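PDB 2AXO: hypothetical protein Atu2684 from Agrobacterium tumefaciens, which is of unknown function but contains a thioredoxin-like domain with a CxxC disulfide, consistent with a role in thiol-disulfide chemistry. Local coordinates for residues V45-T50 and Y102-A107; K95-R100 and H201-V206; T115-A118 and D124-K127. One frame throughout, in Å; residues are numbered along the deposited sequence.

Contact 1: residues V45-T50 and Y102-A107; sequences VVELFT and YGYMRA
E47 and F49, on an inner strand of the four-stranded mixed sheet, meet Y104 in a buried strand-to-helix contact against helix 95-107. E47 and F49 are two residues apart, so both side chains leave the strand on the face turned to the helix, and Y104 reaches across to meet them. The phenol OH of Y104 donates a short but weak hydrogen bond to E47 OE1 at 2.6 Å. E47 places its carboxylate there with CG anti to the carbonyl carbon (chi1 -67°) and the chain extended beyond it; carboxylate and ring planes stand 88° apart. Both polar ends have further partners: E47 OE2 forms a salt bridge with R100, and Y104 OH is bonded to Q239 NE2, so the buried carboxylate and phenol belong to a small polar network. At CD2, on the ring side nearer its stem, the contact turns apolar. F49 CZ comes to the edge of Y104, 4.0 Å from its CD2, and the two side chains cross at about a right angle, while Y78 stacks with the F49 ring. With V46 and L48 packed on helix 58-70 over the other face of the strand, the arrangement is consistent with the helix-sheet-helix layering of the thioredoxin fold.

Contact 2: residues K95-R100 and H201-V206; sequences KENTER and HSVYDV
N97 of helix 95-107 reaches V203 through its side-chain amide, the one close meeting between 95-100 and 201-206, the latter being the part of strand 196-212 around and after the corner at H201. H201 is anchored away from the helix: its ring stacks with F179, and its backbone bonds to S77 and R181. S202 then pairs with T180, taking the chain along strand 172-186. At V203 the chain faces the helix. Its carbonyl O accepts a hydrogen bond from N97 ND2 at 3.2 Å, almost straight at 175°. The acceptor lies in the amide plane of N97, but the donor is tilted 28° from the carbonyl plane of V203. The amide is set in place by CG lying anti to the carbonyl carbon of N97 (chi1 -76°). On the other side of the amide, OD1 comes to 4.2 Å from V203 CG1, a looser approach of carbonyl oxygen to methyl. Y204 turns its side chain away and lays its ring against K231 in a cation-pi contact, and D205 pairs with K228. V206 points back to the helix, and it and R100 shield part of each other's surface, although V206 CG2 stays 4.9 Å from R100 CD. R100 runs past in an extended chain to a hydrogen bond with Q239.

The same N97 ND2 also donates to H79 O. A single buried amide nitrogen therefore serves two backbone carbonyls, one on strand 74-79 and one on strand 196-212, and these two bonds fix the rotation of the amide. The chemistry implies a directional polar tie, holding the helix where strand 196-212 runs beside strand 74-79, V203 being backbone-bonded to S77; apolar packing comes instead from Y78, against both N97 and V203, and from L76 against V203.

Contact 3: residues T115-A118 and D124-K127; sequences TPQA and DHVK
The amide of Q117 and the imidazole of H125 sit beside each other on adjacent strands, their planes 68° apart. NE2 of Q117 approaches the ring obliquely, 3.6 Å from H125 ND1, and also lies over the side-chain stem at 3.7 Å from H125 CB. This is contact without a bond: ND1 is engaged by the hydroxyl of Y114, and Q117 OE1 by Q101 NE2. Q117 attains the position with CG anti to its N and an extended chain. The backbones hold the hairpin together. A118 and V126 form an antiparallel hydrogen-bonded pair. A118 N gives V126 O a bond of 2.9 Å, and V126 N returns one to A118 O at 3.0 Å. The first is the straighter, at 169° against 146° at the hydrogen. A118 O is shared, since H125 CA lies 3.2 Å from A118 O in a CA-H...O contact. The side chains of this pair lie on one face of the sheet, where A118 CB touches V126 CG2 at 4.0 Å. Next along, Q117 and K127 form a non-hydrogen-bonded pair whose side chains diverge. P116 follows a cis peptide, as in thioredoxins, and T115 before it touches both C54 and C57 of the disulfide. Outward, 124-127 is the outermost strand of its sheet within this chain, with V126 packed on I134 of helix 131-143, while strand 117-120 lies next to strand 45-50, to which Q117 bonds through F49.

Contacts 1 and 2 are buried and share helix 95-107: one end of it packs on strand 45-50 while the other is pinned to strand 196-212. They are linked by a charged pair, E47 with R100, and by F49 packing against the helix. Contact 3 is only partly buried, at the margin of the sheet, and meets contact 1 through a probable hydrogen bond from F49 N to Q117 O. It does not touch contact 2, whose nearest atoms are about 7 Å off. Side chains carry contact 1, a side-chain amide meets a backbone carbonyl in contact 2, and paired backbones dominate contact 3.

Contact 1: residues V45-T50 and Y102-A107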
loop_
_atom_site.group_PDB
_atom_site.type_symbol
_atom_site.label_atom_id
_atom_site.label_comp_id
_atom_site.label_asym_id
_atom_site.label_seq_id
_atom_site.Cartn_x
_atom_site.Cartn_y
_atom_site.Cartn_z
ATOM N N VAL A 45 -15.108 17.924 3.845
ATOM C CA VAL A 45 -15.027 16.475 3.940
ATOM C C VAL A 45 -13.695 16.021 4.525
ATOM O O VAL A 45 -12.627 16.477 4.108
ATOM C CB VAL A 45 -15.207 15.825 2.551
ATOM C CG1 VAL A 45 -15.047 14.312 2.648
ATOM C CG2 VAL A 45 -16.582 16.176 1.998
ATOM N N VAL A 46 -13.766 15.125 5.506
ATOM C CA VAL A 46 -12.562 14.589 6.133
ATOM C C VAL A 46 -12.557 13.071 6.001
ATOM O O VAL A 46 -13.383 12.390 6.591
ATOM C CB VAL A 46 -12.488 14.973 7.633
ATOM C CG1 VAL A 46 -11.272 14.317 8.284
ATOM C CG2 VAL A 46 -12.399 16.487 7.767
ATOM N N GLU A 47 -11.624 12.559 5.206
ATOM C CA GLU A 47 -11.491 11.133 4.981
ATOM C C GLU A 47 -10.226 10.646 5.652
ATOM O O GLU A 47 -9.120 10.976 5.232
ATOM C CB GLU A 47 -11.432 10.841 3.486
ATOM C CG GLU A 47 -12.732 11.133 2.778
ATOM C CD GLU A 47 -12.621 10.974 1.281
ATOM O OE1 GLU A 47 -11.955 11.820 0.652
ATOM O OE2 GLU A 47 -13.186 9.995 0.752
ATOM N N LEU A 48 -10.402 9.858 6.705
ATOM C CA LEU A 48 -9.279 9.334 7.464
ATOM C C LEU A 48 -8.923 7.905 7.091
ATOM O O LEU A 48 -9.785 7.025 7.064
ATOM C CB LEU A 48 -9.615 9.388 8.955
ATOM C CG LEU A 48 -8.663 8.691 9.927
ATOM C CD1 LEU A 48 -7.377 9.498 10.058
ATOM C CD2 LEU A 48 -9.347 8.552 11.280
ATOM N N PHE A 49 -7.648 7.680 6.790
ATOM C CA PHE A 49 -7.169 6.342 6.479
ATOM C C PHE A 49 -6.466 5.906 7.751
ATOM O O PHE A 49 -5.535 6.562 8.227
ATOM C CB PHE A 49 -6.240 6.370 5.265
ATOM C CG PHE A 49 -6.955 6.755 4.004
ATOM C CD1 PHE A 49 -7.175 8.096 3.695
ATOM C CD2 PHE A 49 -7.529 5.778 3.194
ATOM C CE1 PHE A 49 -7.964 8.459 2.600
ATOM C CE2 PHE A 49 -8.317 6.130 2.100
ATOM C CZ PHE A 49 -8.538 7.472 1.802
ATOM N N THR A 50 -6.943 4.799 8.308
ATOM C CA THR A 50 -6.444 4.303 9.580
ATOM C C THR A 50 -6.489 2.780 9.610
ATOM O O THR A 50 -6.729 2.144 8.594
ATOM C CB THR A 50 -7.344 4.863 10.712
ATOM O OG1 THR A 50 -6.908 4.379 11.987
ATOM C CG2 THR A 50 -8.798 4.454 10.471
ATOM N N TYR A 102 -4.279 5.133 -2.412
ATOM C CA TYR A 102 -3.275 5.166 -3.479
ATOM C C TYR A 102 -3.698 6.192 -4.524
ATOM O O TYR A 102 -2.877 6.947 -5.045
ATOM C CB TYR A 102 -3.139 3.801 -4.169
ATOM C CG TYR A 102 -2.618 2.693 -3.290
ATOM C CD1 TYR A 102 -1.708 2.953 -2.270
ATOM C CD2 TYR A 102 -2.993 1.370 -3.519
ATOM C CE1 TYR A 102 -1.182 1.922 -1.496
ATOM C CE2 TYR A 102 -2.468 0.334 -2.754
ATOM C CZ TYR A 102 -1.561 0.621 -1.745
ATOM O OH TYR A 102 -1.014 -0.401 -1.004
ATOM N N GLY A 103 -4.990 6.202 -4.834
ATOM C CA GLY A 103 -5.508 7.143 -5.807
ATOM C C GLY A 103 -5.185 8.557 -5.378
ATOM O O GLY A 103 -4.799 9.395 -6.194
ATOM N N TYR A 104 -5.352 8.825 -4.086
ATOM C CA TYR A 104 -5.059 10.141 -3.549
ATOM C C TYR A 104 -3.564 10.422 -3.592
ATOM O O TYR A 104 -3.148 11.537 -3.914
ATOM C CB TYR A 104 -5.582 10.269 -2.115
ATOM C CG TYR A 104 -7.038 10.683 -2.039
ATOM C CD1 TYR A 104 -7.499 11.798 -2.735
ATOM C CD2 TYR A 104 -7.949 9.975 -1.250
ATOM C CE1 TYR A 104 -8.834 12.204 -2.649
ATOM C CE2 TYR A 104 -9.285 10.368 -1.155
ATOM C CZ TYR A 104 -9.721 11.481 -1.853
ATOM O OH TYR A 104 -11.033 11.883 -1.750
HETATM N N MSE A 105 -2.755 9.418 -3.268
HETATM C CA MSE A 105 -1.304 9.591 -3.304
HETATM C C MSE A 105 -0.902 10.109 -4.678
HETATM O O MSE A 105 -0.189 11.103 -4.796
HETATM C CB MSE A 105 -0.589 8.261 -3.046
HETATM C CG MSE A 105 0.922 8.317 -3.290
HETATM SE SE MSE A 105 1.744 6.559 -3.342
HETATM C CE MSE A 105 1.166 6.065 -5.109
ATOM N N ARG A 106 -1.362 9.423 -5.718
ATOM C CA ARG A 106 -1.038 9.817 -7.079
ATOM C C ARG A 106 -1.549 11.210 -7.413
ATOM O O ARG A 106 -0.792 12.041 -7.909
ATOM C CB ARG A 106 -1.606 8.806 -8.073
ATOM C CG ARG A 106 -1.025 7.409 -7.926
ATOM C CD ARG A 106 -1.401 6.542 -9.115
ATOM N NE ARG A 106 -2.815 6.185 -9.141
ATOM C CZ ARG A 106 -3.351 5.205 -8.422
ATOM N NH1 ARG A 106 -2.589 4.477 -7.612
ATOM N NH2 ARG A 106 -4.645 4.941 -8.521
ATOM N N ALA A 107 -2.824 11.471 -7.141
ATOM C CA ALA A 107 -3.398 12.781 -7.433
ATOM C C ALA A 107 -2.656 13.899 -6.709
ATOM O O ALA A 107 -2.457 14.978 -7.262
ATOM C CB ALA A 107 -4.878 12.809 -7.048
#

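Contact 2: residues K95-R100 and H201-V206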
loop_
_atom_site.group_PDB
_atom_site.type_symbol
_atom_site.label_atom_id
_atom_site.label_comp_id
_atom_site.label_asym_id
_atom_site.label_seq_id
_atom_site.Cartn_x
_atom_site.Cartn_y
_atom_site.Cartn_z
ATOM N N LYS A 95 -8.959 -4.017 0.653
ATOM C CA LYS A 95 -8.007 -3.675 -0.387
ATOM C C LYS A 95 -8.508 -2.440 -1.131
ATOM O O LYS A 95 -7.722 -1.587 -1.538
ATOM C CB LYS A 95 -7.863 -4.865 -1.342
ATOM C CG LYS A 95 -6.596 -4.881 -2.177
ATOM C CD LYS A 95 -6.711 -4.010 -3.408
ATOM C CE LYS A 95 -5.450 -4.100 -4.258
ATOM N NZ LYS A 95 -4.237 -3.632 -3.521
ATOM N N GLU A 96 -9.824 -2.348 -1.291
ATOM C CA GLU A 96 -10.441 -1.220 -1.981
ATOM C C GLU A 96 -10.162 0.091 -1.255
ATOM O O GLU A 96 -9.926 1.119 -1.887
ATOM C CB GLU A 96 -11.952 -1.436 -2.107
ATOM C CG GLU A 96 -12.356 -2.532 -3.095
ATOM C CD GLU A 96 -11.809 -3.897 -2.718
ATOM O OE1 GLU A 96 -12.075 -4.356 -1.588
ATOM O OE2 GLU A 96 -11.112 -4.516 -3.552
ATOM N N ASN A 97 -10.193 0.058 0.073
ATOM C CA ASN A 97 -9.921 1.261 0.848
ATOM C C ASN A 97 -8.485 1.690 0.643
ATOM O O ASN A 97 -8.194 2.874 0.494
ATOM C CB ASN A 97 -10.151 1.020 2.335
ATOM C CG ASN A 97 -11.608 0.989 2.695
ATOM O OD1 ASN A 97 -12.456 1.353 1.887
ATOM N ND2 ASN A 97 -11.911 0.562 3.916
ATOM N N THR A 98 -7.578 0.723 0.657
ATOM C CA THR A 98 -6.179 1.044 0.467
ATOM C C THR A 98 -5.984 1.620 -0.936
ATOM O O THR A 98 -5.249 2.590 -1.117
ATOM C CB THR A 98 -5.283 -0.196 0.663
ATOM O OG1 THR A 98 -5.560 -0.787 1.940
ATOM C CG2 THR A 98 -3.811 0.199 0.612
ATOM N N GLU A 99 -6.656 1.044 -1.926
ATOM C CA GLU A 99 -6.531 1.551 -3.288
ATOM C C GLU A 99 -6.973 3.006 -3.393
ATOM O O GLU A 99 -6.412 3.772 -4.180
ATOM C CB GLU A 99 -7.336 0.685 -4.259
ATOM C CG GLU A 99 -6.786 -0.726 -4.374
ATOM C CD GLU A 99 -7.455 -1.525 -5.466
ATOM O OE1 GLU A 99 -8.701 -1.603 -5.467
ATOM O OE2 GLU A 99 -6.731 -2.081 -6.321
ATOM N N ARG A 100 -7.969 3.393 -2.602
ATOM C CA ARG A 100 -8.427 4.779 -2.633
ATOM C C ARG A 100 -7.315 5.675 -2.093
ATOM O O ARG A 100 -7.078 6.756 -2.624
ATOM C CB ARG A 100 -9.714 4.953 -1.814
ATOM C CG ARG A 100 -10.300 6.370 -1.850
ATOM C CD ARG A 100 -11.721 6.371 -1.294
ATOM N NE ARG A 100 -12.341 7.700 -1.242
ATOM C CZ ARG A 100 -12.753 8.386 -2.306
ATOM N NH1 ARG A 100 -12.612 7.886 -3.530
ATOM N NH2 ARG A 100 -13.334 9.562 -2.145
ATOM N N HIS A 201 -18.012 5.513 11.446
ATOM C CA HIS A 201 -18.103 5.761 10.014
ATOM C C HIS A 201 -17.082 4.980 9.182
ATOM O O HIS A 201 -16.502 5.504 8.234
ATOM C CB HIS A 201 -18.012 7.273 9.742
ATOM C CG HIS A 201 -19.216 8.039 10.206
ATOM N ND1 HIS A 201 -19.541 9.289 9.724
ATOM C CD2 HIS A 201 -20.191 7.712 11.091
ATOM C CE1 HIS A 201 -20.667 9.696 10.285
ATOM N NE2 HIS A 201 -21.082 8.759 11.117
ATOM N N SER A 202 -16.892 3.715 9.552
ATOM C CA SER A 202 -15.976 2.811 8.868
ATOM C C SER A 202 -16.572 2.393 7.524
ATOM O O SER A 202 -17.566 1.663 7.464
ATOM C CB SER A 202 -15.711 1.569 9.728
ATOM O OG SER A 202 -15.050 1.907 10.933
ATOM N N VAL A 203 -15.955 2.870 6.448
ATOM C CA VAL A 203 -16.413 2.579 5.095
ATOM C C VAL A 203 -16.135 1.134 4.677
ATOM O O VAL A 203 -15.012 0.650 4.806
ATOM C CB VAL A 203 -15.741 3.543 4.095
ATOM C CG1 VAL A 203 -16.171 3.224 2.670
ATOM C CG2 VAL A 203 -16.106 4.983 4.449
ATOM N N TYR A 204 -17.162 0.453 4.176
ATOM C CA TYR A 204 -16.997 -0.929 3.737
ATOM C C TYR A 204 -17.272 -1.123 2.252
ATOM O O TYR A 204 -17.088 -2.218 1.720
ATOM C CB TYR A 204 -17.891 -1.869 4.544
ATOM C CG TYR A 204 -19.368 -1.609 4.400
ATOM C CD1 TYR A 204 -20.039 -0.778 5.296
ATOM C CD2 TYR A 204 -20.102 -2.214 3.384
ATOM C CE1 TYR A 204 -21.409 -0.562 5.188
ATOM C CE2 TYR A 204 -21.470 -2.003 3.262
ATOM C CZ TYR A 204 -22.119 -1.180 4.170
ATOM O OH TYR A 204 -23.477 -0.992 4.065
ATOM N N ASP A 205 -17.734 -0.068 1.588
ATOM C CA ASP A 205 -17.993 -0.133 0.155
ATOM C C ASP A 205 -18.137 1.266 -0.418
ATOM O O ASP A 205 -18.739 2.143 0.197
ATOM C CB ASP A 205 -19.252 -0.954 -0.154
ATOM C CG ASP A 205 -19.433 -1.191 -1.647
ATOM O OD1 ASP A 205 -18.427 -1.504 -2.322
ATOM O OD2 ASP A 205 -20.575 -1.073 -2.149
ATOM N N VAL A 206 -17.565 1.461 -1.602
ATOM C CA VAL A 206 -17.607 2.747 -2.290
ATOM C C VAL A 206 -18.014 2.481 -3.736
ATOM O O VAL A 206 -17.465 1.586 -4.376
ATOM C CB VAL A 206 -16.212 3.427 -2.298
ATOM C CG1 VAL A 206 -16.287 4.759 -3.028
ATOM C CG2 VAL A 206 -15.708 3.618 -0.871
#

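Contact 3: residues T115-A118 and D124-K127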
loop_
_atom_site.group_PDB
_atom_site.type_symbol
_atom_site.label_atom_id
_atom_site.label_comp_id
_atom_site.label_asym_id
_atom_site.label_seq_id
_atom_site.Cartn_x
_atom_site.Cartn_y
_atom_site.Cartn_z
ATOM N N THR A 115 -0.244 6.129 7.700
ATOM C CA THR A 115 -1.439 6.197 8.538
ATOM C C THR A 115 -0.977 6.709 9.894
ATOM O O THR A 115 0.115 6.381 10.345
ATOM C CB THR A 115 -2.135 4.816 8.735
ATOM O OG1 THR A 115 -1.170 3.846 9.156
ATOM C CG2 THR A 115 -2.815 4.357 7.454
ATOM N N PRO A 116 -1.795 7.545 10.552
ATOM C CA PRO A 116 -3.097 8.021 10.083
ATOM C C PRO A 116 -2.968 9.229 9.157
ATOM O O PRO A 116 -2.238 10.181 9.454
ATOM C CB PRO A 116 -3.820 8.360 11.383
ATOM C CG PRO A 116 -2.710 8.873 12.239
ATOM C CD PRO A 116 -1.579 7.910 11.965
ATOM N N GLN A 117 -3.677 9.181 8.035
ATOM C CA GLN A 117 -3.651 10.259 7.061
ATOM C C GLN A 117 -5.063 10.734 6.764
ATOM O O GLN A 117 -5.943 9.934 6.450
ATOM C CB GLN A 117 -3.010 9.788 5.755
ATOM C CG GLN A 117 -3.052 10.836 4.653
ATOM C CD GLN A 117 -2.479 10.334 3.343
ATOM O OE1 GLN A 117 -2.979 9.372 2.763
ATOM N NE2 GLN A 117 -1.431 10.992 2.865
ATOM N N ALA A 118 -5.285 12.038 6.869
ATOM C CA ALA A 118 -6.599 12.575 6.577
ATOM C C ALA A 118 -6.533 13.351 5.271
ATOM O O ALA A 118 -5.612 14.138 5.044
ATOM C CB ALA A 118 -7.073 13.480 7.712
ATOM N N ASP A 124 -6.150 17.860 -0.268
ATOM C CA ASP A 124 -4.853 17.841 0.404
ATOM C C ASP A 124 -4.841 16.836 1.552
ATOM O O ASP A 124 -5.886 16.310 1.940
ATOM C CB ASP A 124 -4.545 19.240 0.941
ATOM C CG ASP A 124 -3.066 19.445 1.246
ATOM O OD1 ASP A 124 -2.729 20.486 1.847
ATOM O OD2 ASP A 124 -2.248 18.581 0.883
ATOM N N HIS A 125 -3.659 16.588 2.109
ATOM C CA HIS A 125 -3.522 15.642 3.208
ATOM C C HIS A 125 -2.901 16.298 4.436
ATOM O O HIS A 125 -2.189 17.299 4.330
ATOM C CB HIS A 125 -2.665 14.454 2.768
ATOM C CG HIS A 125 -1.198 14.744 2.750
ATOM N ND1 HIS A 125 -0.344 14.315 3.744
ATOM C CD2 HIS A 125 -0.440 15.456 1.883
ATOM C CE1 HIS A 125 0.876 14.754 3.492
ATOM N NE2 HIS A 125 0.845 15.450 2.368
ATOM N N VAL A 126 -3.186 15.728 5.601
ATOM C CA VAL A 126 -2.672 16.229 6.869
ATOM C C VAL A 126 -2.664 15.091 7.880
ATOM O O VAL A 126 -3.379 14.101 7.710
ATOM C CB VAL A 126 -3.562 17.356 7.440
ATOM C CG1 VAL A 126 -3.494 18.592 6.558
ATOM C CG2 VAL A 126 -4.992 16.866 7.560
ATOM N N LYS A 127 -1.851 15.224 8.922
ATOM C CA LYS A 127 -1.800 14.205 9.961
ATOM C C LYS A 127 -3.219 14.008 10.476
ATOM O O LYS A 127 -3.929 14.978 10.737
ATOM C CB LYS A 127 -0.903 14.649 11.118
ATOM C CG LYS A 127 0.586 14.481 10.887
ATOM C CD LYS A 127 1.106 15.355 9.764
ATOM C CE LYS A 127 2.630 15.429 9.805
ATOM N NZ LYS A 127 3.263 14.080 9.806
#